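Local coordinates for nicotinamide riboside transporter PnuC (Neisseria mucosa ATCC 25996, PDB 4QTN), which probably carries nicotinamide riboside, a form of vitamin B3 used to make NAD, across the inner membrane as a homotrimer of helical subunits, at residues A47-L52 against L69-L74; V78-T81 against E87-L90; V165-A170 against I186-L191. All coordinates share one frame; numbering follows the deposited sequence.

Interaction 1: A47-L52 against L69-L74; sequences AVTGIL and LISVSL. With NNR (Nicotinamide riboside), chain I.
Thr49 keeps its OG1 between the backbone N and carbonyl carbon (chi1 65°), which brings the hydroxyl against helix 64-80. Ser71 swings its OG to the side opposite its own backbone N (chi1 169°), which points it at the backbone of Thr49 and Gly50. Two contacts result. Thr49 OG1 rests 3.5 Å from Ile70 CG2, the two side chains meeting at about a right angle, and Ser71 OG comes to 3.3 Å from Gly50 CA. Gly50 has no side chain to stand in the way of that hydroxyl, and its backbone angles (phi 142°) are ones that call for glycine. The hydroxyls find their partners just before the segment on helix 41-59: Thr49 OG1 is hydrogen-bonded to Val45 O, and Ser71 OG weakly to Ala46 O. A bond from Ser71 OG to Thr49 O is possible but doubtful. The short helical segments approach to 8.0 Å. Val72 CG1 lies 3.6 Å from O3R of the bound nicotinamide riboside. Gly50 O is hydrogen-bonded to the OH of Tyr217, itself a nicotinamide riboside-binding residue. Small hydroxyls served largely by carbonyls of helix 41-59, with a glycine beside them, thus let two membrane helices meet closely with little apolar bulk.

Interaction 2: V78-T81 against E87-L90; sequences VSYT and EMML
Met88, present here as selenomethionine, reaches from helix 85-107 across to Tyr80: its SE sits 3.7 Å from Tyr80 CB. The two side chains run side by side and point the same way, with the selenium beside CB and CG, at the base of the ring. The SE lies 5.0 Å from the centroid of the Tyr80 ring and 49° off the ring normal, an oblique Met-aromatic contact. The Met88 chain starts with CG between its backbone N and carbonyl carbon (chi1 83°) and bends twice more, which curls the SE back toward the tyrosine. One residue earlier, Ser79 faces the same turn of helix 85-107. Its OG is 3.5 Å from Met88 CA and 3.6 Å from Met88 CB, while Ser79 CB packs on Glu87 CB at 3.9 Å. No hydrogen bond crosses between the two segments. The serine hydroxyl is held within its own helix by the carbonyls of Tyr75 and Ala76.

Farther out, Glu87 bends at chi2 and sends its carboxylate away from Ser79. OE1 is hydrogen-bonded to Tyr75 OH and OE2 weakly to Thr163 OG1, so both oxygens have partners inside the bundle, and Tyr75 serves Ser79 through its carbonyl and Glu87 through its phenol. The whole contact closes the tight connection between helix 64-80 and helix 85-107. Tyr80 is on the exposed side, whereas Ser79 and Glu87 turn inward onto helix 181-198, meeting Trp196 in one case and Thr192 and Leu195 in the other. Glu87 also touches Tyr214 of helix 208-234, and Leu90 packs against Val164 of helix 158-175.

Interaction 3: V165-A170 against I186-L191; sequences VVSIVA and IVVNIL. With NNR (Nicotinamide riboside), chain I.
Val188 projects from helix 181-198 onto Val166 and Ser167 of helix 158-175. At its branching carbon, CB, it meets the serine hydroxyl, with Ser167 OG 3.6 Å away. Its CG1 branch packs on Val166 CG1, and Ala170 CB lies looser at 4.5 Å from the same methyl. The other branch, CG2, turns toward the ligand and stops 4.0 Å from O7 of nicotinamide riboside. Ser167 OG finds its polar partner outside the pair, in Tyr95 OH. Next along the chain, Asn189 has CG opposite its carbonyl carbon and beside its backbone N, a setting that carries the amide to the nicotinamide. There the two amides pair: N7 of the ligand donates to Asn189 OD1 at 3.0 Å (158° at the hydrogen), and Asn189 ND2 donates to O7 at 3.2 Å (153°). Two bonds running in opposite directions fix the rotation of the ligand's carboxamide. The two short segments run at 145° to each other, close to antiparallel, and Val166 also packs on Ile29 of a neighbouring subunit. This is a membrane helix pair whose largely apolar seam borders the nicotinamide end of the substrate-binding pocket.

In the fold
Interactions 1 and 2 share helix 64-80, follow one another along the chain and have centres 13 Å apart. Interaction 3 lies on the opposite side of the chain's centre from interaction 1, about 17 Å between centres, and the two are joined by the ligand: Val72 borders the ribose and Asn189 holds the carboxamide. Interaction 2 stands off the pocket, with the Glu87 side chain about 7 Å from nicotinamide riboside. It nevertheless touches interaction 3 directly, where Leu90 CD1 packs 3.5 Å from Ser167 CB. Helix 85-107 thereby links the turn beyond helix 64-80 to the helix pair beside the nicotinamide.

Interaction 1: A47-L52 against L69-L74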
loop_
_atom_site.group_PDB
_atom_site.type_symbol
_atom_site.label_atom_id
_atom_site.label_comp_id
_atom_site.label_asym_id
_atom_site.label_seq_id
_atom_site.Cartn_x
_atom_site.Cartn_y
_atom_site.Cartn_z
ATOM N N ALA C 47 -14.768 -3.614 15.433
ATOM C CA ALA C 47 -14.328 -3.714 14.048
ATOM C C ALA C 47 -15.488 -3.985 13.112
ATOM O O ALA C 47 -15.766 -3.189 12.233
ATOM C CB ALA C 47 -13.263 -4.768 13.899
ATOM N N VAL C 48 -16.198 -5.086 13.340
ATOM C CA VAL C 48 -17.374 -5.437 12.521
ATOM C C VAL C 48 -18.355 -4.265 12.292
ATOM O O VAL C 48 -18.693 -3.953 11.146
ATOM C CB VAL C 48 -18.119 -6.665 13.078
ATOM C CG1 VAL C 48 -19.467 -6.839 12.391
ATOM C CG2 VAL C 48 -17.272 -7.897 12.886
ATOM N N THR C 49 -18.822 -3.641 13.377
ATOM C CA THR C 49 -19.469 -2.329 13.277
ATOM C C THR C 49 -18.350 -1.339 13.171
ATOM O O THR C 49 -17.665 -1.094 14.135
ATOM C CB THR C 49 -20.333 -1.982 14.528
ATOM O OG1 THR C 49 -19.497 -1.845 15.684
ATOM C CG2 THR C 49 -21.378 -3.058 14.793
ATOM N N GLY C 50 -18.116 -0.819 11.988
ATOM C CA GLY C 50 -16.981 0.042 11.786
ATOM C C GLY C 50 -16.402 -0.232 10.454
ATOM O O GLY C 50 -16.148 0.683 9.684
ATOM N N ILE C 51 -16.218 -1.508 10.157
ATOM C CA ILE C 51 -15.989 -1.926 8.782
ATOM C C ILE C 51 -17.257 -1.668 7.986
ATOM O O ILE C 51 -17.210 -1.055 6.923
ATOM C CB ILE C 51 -15.557 -3.400 8.681
ATOM C CG1 ILE C 51 -14.060 -3.518 8.952
ATOM C CG2 ILE C 51 -15.848 -3.946 7.300
ATOM C CD1 ILE C 51 -13.630 -4.879 9.458
ATOM N N LEU C 52 -18.400 -2.057 8.548
ATOM C CA LEU C 52 -19.678 -1.689 7.971
ATOM C C LEU C 52 -19.888 -0.165 7.896
ATOM O O LEU C 52 -20.374 0.337 6.879
ATOM C CB LEU C 52 -20.845 -2.388 8.678
ATOM C CG LEU C 52 -21.085 -3.799 8.130
ATOM C CD1 LEU C 52 -20.597 -4.845 9.112
ATOM C CD2 LEU C 52 -22.541 -4.037 7.761
ATOM N N LEU C 69 -22.216 5.053 15.173
ATOM C CA LEU C 69 -22.522 5.392 16.562
ATOM C C LEU C 69 -22.021 4.325 17.531
ATOM O O LEU C 69 -21.338 4.646 18.504
ATOM C CB LEU C 69 -24.035 5.632 16.746
ATOM C CG LEU C 69 -24.535 6.340 18.021
ATOM C CD1 LEU C 69 -24.743 5.352 19.164
ATOM C CD2 LEU C 69 -23.594 7.462 18.431
ATOM N N ILE C 70 -22.363 3.061 17.256
ATOM C CA ILE C 70 -21.861 1.916 18.037
ATOM C C ILE C 70 -20.347 1.875 17.975
ATOM O O ILE C 70 -19.659 1.915 19.012
ATOM C CB ILE C 70 -22.392 0.573 17.484
ATOM C CG1 ILE C 70 -23.898 0.453 17.714
ATOM C CG2 ILE C 70 -21.661 -0.594 18.126
ATOM C CD1 ILE C 70 -24.579 -0.539 16.791
ATOM N N SER C 71 -19.839 1.825 16.747
ATOM C CA SER C 71 -18.456 1.548 16.490
ATOM C C SER C 71 -17.525 2.507 17.202
ATOM O O SER C 71 -16.624 2.064 17.926
ATOM C CB SER C 71 -18.181 1.567 15.002
ATOM O OG SER C 71 -16.783 1.550 14.768
ATOM N N VAL C 72 -17.719 3.818 16.983
ATOM C CA VAL C 72 -16.806 4.836 17.556
ATOM C C VAL C 72 -16.810 4.852 19.092
ATOM O O VAL C 72 -15.802 5.196 19.718
ATOM C CB VAL C 72 -17.043 6.279 17.001
ATOM C CG1 VAL C 72 -16.589 6.386 15.553
ATOM C CG2 VAL C 72 -18.497 6.726 17.172
ATOM N N SER C 73 -17.943 4.465 19.688
ATOM C CA SER C 73 -18.096 4.473 21.145
ATOM C C SER C 73 -17.221 3.395 21.727
ATOM O O SER C 73 -16.241 3.677 22.430
ATOM C CB SER C 73 -19.555 4.226 21.530
ATOM O OG SER C 73 -20.407 5.170 20.912
ATOM N N LEU C 74 -17.556 2.154 21.394
ATOM C CA LEU C 74 -16.720 1.028 21.724
ATOM C C LEU C 74 -15.236 1.347 21.492
ATOM O O LEU C 74 -14.436 1.333 22.439
ATOM C CB LEU C 74 -17.153 -0.205 20.926
ATOM C CG LEU C 74 -18.595 -0.685 21.177
ATOM C CD1 LEU C 74 -18.896 -1.948 20.383
ATOM C CD2 LEU C 74 -18.858 -0.908 22.658
HETATM O O2R NNR I . -18.394 8.035 10.044
HETATM C C2R NNR I . -16.986 7.466 10.254
HETATM C C3R NNR I . -16.743 7.208 11.745
HETATM O O3R NNR I . -17.494 8.068 12.478
HETATM C C4R NNR I . -15.278 7.518 11.968
HETATM C C5R NNR I . -14.365 6.225 11.866
HETATM O O5R NNR I . -12.969 6.650 11.715
HETATM O O4R NNR I . -14.961 8.378 11.041
HETATM C C1R NNR I . -16.065 8.301 9.876
HETATM N N1 NNR I . -15.429 7.886 8.611
HETATM C C2 NNR I . -14.151 7.309 8.600
HETATM C C6 NNR I . -16.097 8.058 7.421
HETATM C C5 NNR I . -15.491 7.645 6.209
HETATM C C4 NNR I . -14.228 7.095 6.207
HETATM C C3 NNR I . -13.561 6.908 7.380
HETATM C C7 NNR I . -12.189 6.258 7.340
HETATM O O7 NNR I . -11.399 6.444 8.217
HETATM N N7 NNR I . -11.844 5.398 6.240
#

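Interaction 2: V78-T81 against E87-L90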
loop_
_atom_site.group_PDB
_atom_site.type_symbol
_atom_site.label_atom_id
_atom_site.label_comp_id
_atom_site.label_asym_id
_atom_site.label_seq_id
_atom_site.Cartn_x
_atom_site.Cartn_y
_atom_site.Cartn_z
ATOM N N VAL C 78 -11.996 1.069 23.976
ATOM C CA VAL C 78 -10.898 0.155 23.683
ATOM C C VAL C 78 -9.579 0.884 23.395
ATOM O O VAL C 78 -8.514 0.367 23.705
ATOM C CB VAL C 78 -11.246 -0.796 22.505
ATOM C CG1 VAL C 78 -10.066 -1.701 22.158
ATOM C CG2 VAL C 78 -12.486 -1.624 22.829
ATOM N N SER C 79 -9.645 2.080 22.807
ATOM C CA SER C 79 -8.410 2.848 22.555
ATOM C C SER C 79 -7.840 3.477 23.838
ATOM O O SER C 79 -6.637 3.769 23.918
ATOM C CB SER C 79 -8.587 3.891 21.435
ATOM O OG SER C 79 -9.609 4.817 21.724
ATOM N N TYR C 80 -8.703 3.652 24.843
ATOM C CA TYR C 80 -8.264 4.076 26.173
ATOM C C TYR C 80 -7.594 2.929 26.913
ATOM O O TYR C 80 -6.499 3.090 27.464
ATOM C CB TYR C 80 -9.446 4.617 26.992
ATOM C CG TYR C 80 -9.254 4.543 28.506
ATOM C CD1 TYR C 80 -8.149 5.145 29.129
ATOM C CD2 TYR C 80 -10.184 3.889 29.312
ATOM C CE1 TYR C 80 -7.972 5.070 30.499
ATOM C CE2 TYR C 80 -10.016 3.820 30.683
ATOM C CZ TYR C 80 -8.908 4.410 31.269
ATOM O OH TYR C 80 -8.738 4.336 32.626
ATOM N N THR C 81 -8.258 1.774 26.931
ATOM C CA THR C 81 -7.731 0.595 27.621
ATOM C C THR C 81 -6.375 0.182 27.045
ATOM O O THR C 81 -5.738 -0.752 27.531
ATOM C CB THR C 81 -8.722 -0.609 27.584
ATOM O OG1 THR C 81 -8.681 -1.255 26.298
ATOM C CG2 THR C 81 -10.166 -0.161 27.912
ATOM N N GLU C 87 -6.796 8.853 20.177
ATOM C CA GLU C 87 -7.960 8.233 19.552
ATOM C C GLU C 87 -9.176 8.248 20.460
ATOM O O GLU C 87 -10.299 8.270 19.986
ATOM C CB GLU C 87 -7.644 6.806 19.085
ATOM C CG GLU C 87 -6.456 6.723 18.127
ATOM C CD GLU C 87 -6.766 7.279 16.741
ATOM O OE1 GLU C 87 -7.664 6.728 16.075
ATOM O OE2 GLU C 87 -6.098 8.257 16.309
HETATM N N MSE C 88 -8.951 8.298 21.767
HETATM C CA MSE C 88 -10.047 8.149 22.729
HETATM C C MSE C 88 -10.881 9.410 22.897
HETATM O O MSE C 88 -12.111 9.333 22.974
HETATM C CB MSE C 88 -9.537 7.572 24.057
HETATM C CG MSE C 88 -8.948 8.621 24.993
HETATM SE SE MSE C 88 -9.681 8.348 26.800
HETATM C CE MSE C 88 -11.595 8.668 26.416
HETATM N N MSE C 89 -10.223 10.571 22.949
HETATM C CA MSE C 89 -10.935 11.851 23.085
HETATM C C MSE C 89 -11.587 12.213 21.777
HETATM O O MSE C 89 -12.660 12.828 21.755
HETATM C CB MSE C 89 -10.012 12.974 23.576
HETATM C CG MSE C 89 -8.700 13.049 22.798
HETATM SE SE MSE C 89 -7.648 14.622 23.370
HETATM C CE MSE C 89 -6.284 13.703 24.465
ATOM N N LEU C 90 -10.957 11.802 20.672
ATOM C CA LEU C 90 -11.466 12.085 19.320
ATOM C C LEU C 90 -12.815 11.409 19.061
ATOM O O LEU C 90 -13.781 12.078 18.694
ATOM C CB LEU C 90 -10.448 11.654 18.258
ATOM C CG LEU C 90 -10.452 12.295 16.859
ATOM C CD1 LEU C 90 -9.902 11.306 15.846
ATOM C CD2 LEU C 90 -11.823 12.786 16.422
#

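Interaction 3: V165-A170 against I186-L191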
loop_
_atom_site.group_PDB
_atom_site.type_symbol
_atom_site.label_atom_id
_atom_site.label_comp_id
_atom_site.label_asym_id
_atom_site.label_seq_id
_atom_site.Cartn_x
_atom_site.Cartn_y
_atom_site.Cartn_z
ATOM N N VAL C 165 -6.104 16.303 14.173
ATOM C CA VAL C 165 -6.561 17.413 13.304
ATOM C C VAL C 165 -7.138 16.834 12.006
ATOM O O VAL C 165 -8.306 17.071 11.665
ATOM C CB VAL C 165 -5.402 18.402 12.964
ATOM C CG1 VAL C 165 -5.725 19.227 11.719
ATOM C CG2 VAL C 165 -5.102 19.312 14.144
ATOM N N VAL C 166 -6.318 16.037 11.320
ATOM C CA VAL C 166 -6.668 15.468 10.027
ATOM C C VAL C 166 -7.992 14.731 10.115
ATOM O O VAL C 166 -8.867 14.931 9.279
ATOM C CB VAL C 166 -5.536 14.543 9.486
ATOM C CG1 VAL C 166 -5.989 13.761 8.272
ATOM C CG2 VAL C 166 -4.292 15.356 9.147
ATOM N N SER C 167 -8.173 13.944 11.173
ATOM C CA SER C 167 -9.434 13.213 11.373
ATOM C C SER C 167 -10.680 14.096 11.546
ATOM O O SER C 167 -11.768 13.719 11.096
ATOM C CB SER C 167 -9.325 12.220 12.523
ATOM O OG SER C 167 -9.164 10.900 12.027
ATOM N N ILE C 168 -10.527 15.254 12.209
ATOM C CA ILE C 168 -11.654 16.192 12.385
ATOM C C ILE C 168 -12.038 16.812 11.056
ATOM O O ILE C 168 -13.190 16.733 10.658
ATOM C CB ILE C 168 -11.363 17.302 13.423
ATOM C CG1 ILE C 168 -10.891 16.690 14.742
ATOM C CG2 ILE C 168 -12.609 18.165 13.655
ATOM C CD1 ILE C 168 -10.076 17.635 15.598
ATOM N N VAL C 169 -11.055 17.395 10.362
ATOM C CA VAL C 169 -11.248 17.956 9.010
ATOM C C VAL C 169 -11.928 16.968 8.041
ATOM O O VAL C 169 -12.934 17.313 7.383
ATOM C CB VAL C 169 -9.913 18.477 8.425
ATOM C CG1 VAL C 169 -9.913 18.455 6.893
ATOM C CG2 VAL C 169 -9.636 19.871 8.951
ATOM N N ALA C 170 -11.386 15.748 7.964
ATOM C CA ALA C 170 -12.015 14.660 7.213
ATOM C C ALA C 170 -13.488 14.469 7.591
ATOM O O ALA C 170 -14.361 14.428 6.714
ATOM C CB ALA C 170 -11.249 13.374 7.420
ATOM N N ILE C 186 -7.392 8.754 3.555
ATOM C CA ILE C 186 -6.212 7.928 3.242
ATOM C C ILE C 186 -5.019 8.263 4.153
ATOM O O ILE C 186 -4.305 7.375 4.605
ATOM C CB ILE C 186 -5.836 7.926 1.733
ATOM C CG1 ILE C 186 -6.764 6.990 0.980
ATOM C CG2 ILE C 186 -4.430 7.377 1.531
ATOM C CD1 ILE C 186 -7.222 7.510 -0.346
ATOM N N VAL C 187 -4.863 9.529 4.486
ATOM C CA VAL C 187 -3.842 9.929 5.436
ATOM C C VAL C 187 -4.179 9.535 6.895
ATOM O O VAL C 187 -3.312 9.051 7.608
ATOM C CB VAL C 187 -3.536 11.419 5.310
ATOM C CG1 VAL C 187 -2.124 11.733 5.778
ATOM C CG2 VAL C 187 -3.693 11.824 3.863
ATOM N N VAL C 188 -5.432 9.696 7.331
ATOM C CA VAL C 188 -5.774 9.239 8.694
ATOM C C VAL C 188 -5.666 7.746 8.852
ATOM O O VAL C 188 -5.447 7.270 9.945
ATOM C CB VAL C 188 -7.153 9.718 9.236
ATOM C CG1 VAL C 188 -7.637 10.958 8.514
ATOM C CG2 VAL C 188 -8.178 8.590 9.194
ATOM N N ASN C 189 -5.793 6.998 7.766
ATOM C CA ASN C 189 -5.692 5.532 7.887
ATOM C C ASN C 189 -4.243 4.992 7.926
ATOM O O ASN C 189 -3.909 4.176 8.783
ATOM C CB ASN C 189 -6.592 4.794 6.865
ATOM C CG ASN C 189 -8.096 4.997 7.145
ATOM O OD1 ASN C 189 -8.940 4.823 6.250
ATOM N ND2 ASN C 189 -8.428 5.404 8.383
ATOM N N ILE C 190 -3.374 5.504 7.057
ATOM C CA ILE C 190 -1.950 5.207 7.172
ATOM C C ILE C 190 -1.377 5.682 8.515
ATOM O O ILE C 190 -0.425 5.117 9.012
ATOM C CB ILE C 190 -1.146 5.839 6.045
ATOM C CG1 ILE C 190 -1.516 5.206 4.708
ATOM C CG2 ILE C 190 0.339 5.696 6.310
ATOM C CD1 ILE C 190 -0.857 5.870 3.512
ATOM N N LEU C 191 -1.973 6.703 9.111
ATOM C CA LEU C 191 -1.484 7.181 10.413
ATOM C C LEU C 191 -1.916 6.312 11.585
ATOM O O LEU C 191 -1.077 5.848 12.346
ATOM C CB LEU C 191 -1.828 8.649 10.638
ATOM C CG LEU C 191 -1.021 9.541 9.696
ATOM C CD1 LEU C 191 -1.236 11.010 9.995
ATOM C CD2 LEU C 191 0.459 9.175 9.751
HETATM O O2R NNR I . -18.394 8.035 10.044
HETATM C C2R NNR I . -16.986 7.466 10.254
HETATM C C3R NNR I . -16.743 7.208 11.745
HETATM O O3R NNR I . -17.494 8.068 12.478
HETATM C C4R NNR I . -15.278 7.518 11.968
HETATM C C5R NNR I . -14.365 6.225 11.866
HETATM O O5R NNR I . -12.969 6.650 11.715
HETATM O O4R NNR I . -14.961 8.378 11.041
HETATM C C1R NNR I . -16.065 8.301 9.876
HETATM N N1 NNR I . -15.429 7.886 8.611
HETATM C C2 NNR I . -14.151 7.309 8.600
HETATM C C6 NNR I . -16.097 8.058 7.421
HETATM C C5 NNR I . -15.491 7.645 6.209
HETATM C C4 NNR I . -14.228 7.095 6.207
HETATM C C3 NNR I . -13.561 6.908 7.380
HETATM C C7 NNR I . -12.189 6.258 7.340
HETATM O O7 NNR I . -11.399 6.444 8.217
HETATM N N7 NNR I . -11.844 5.398 6.240
#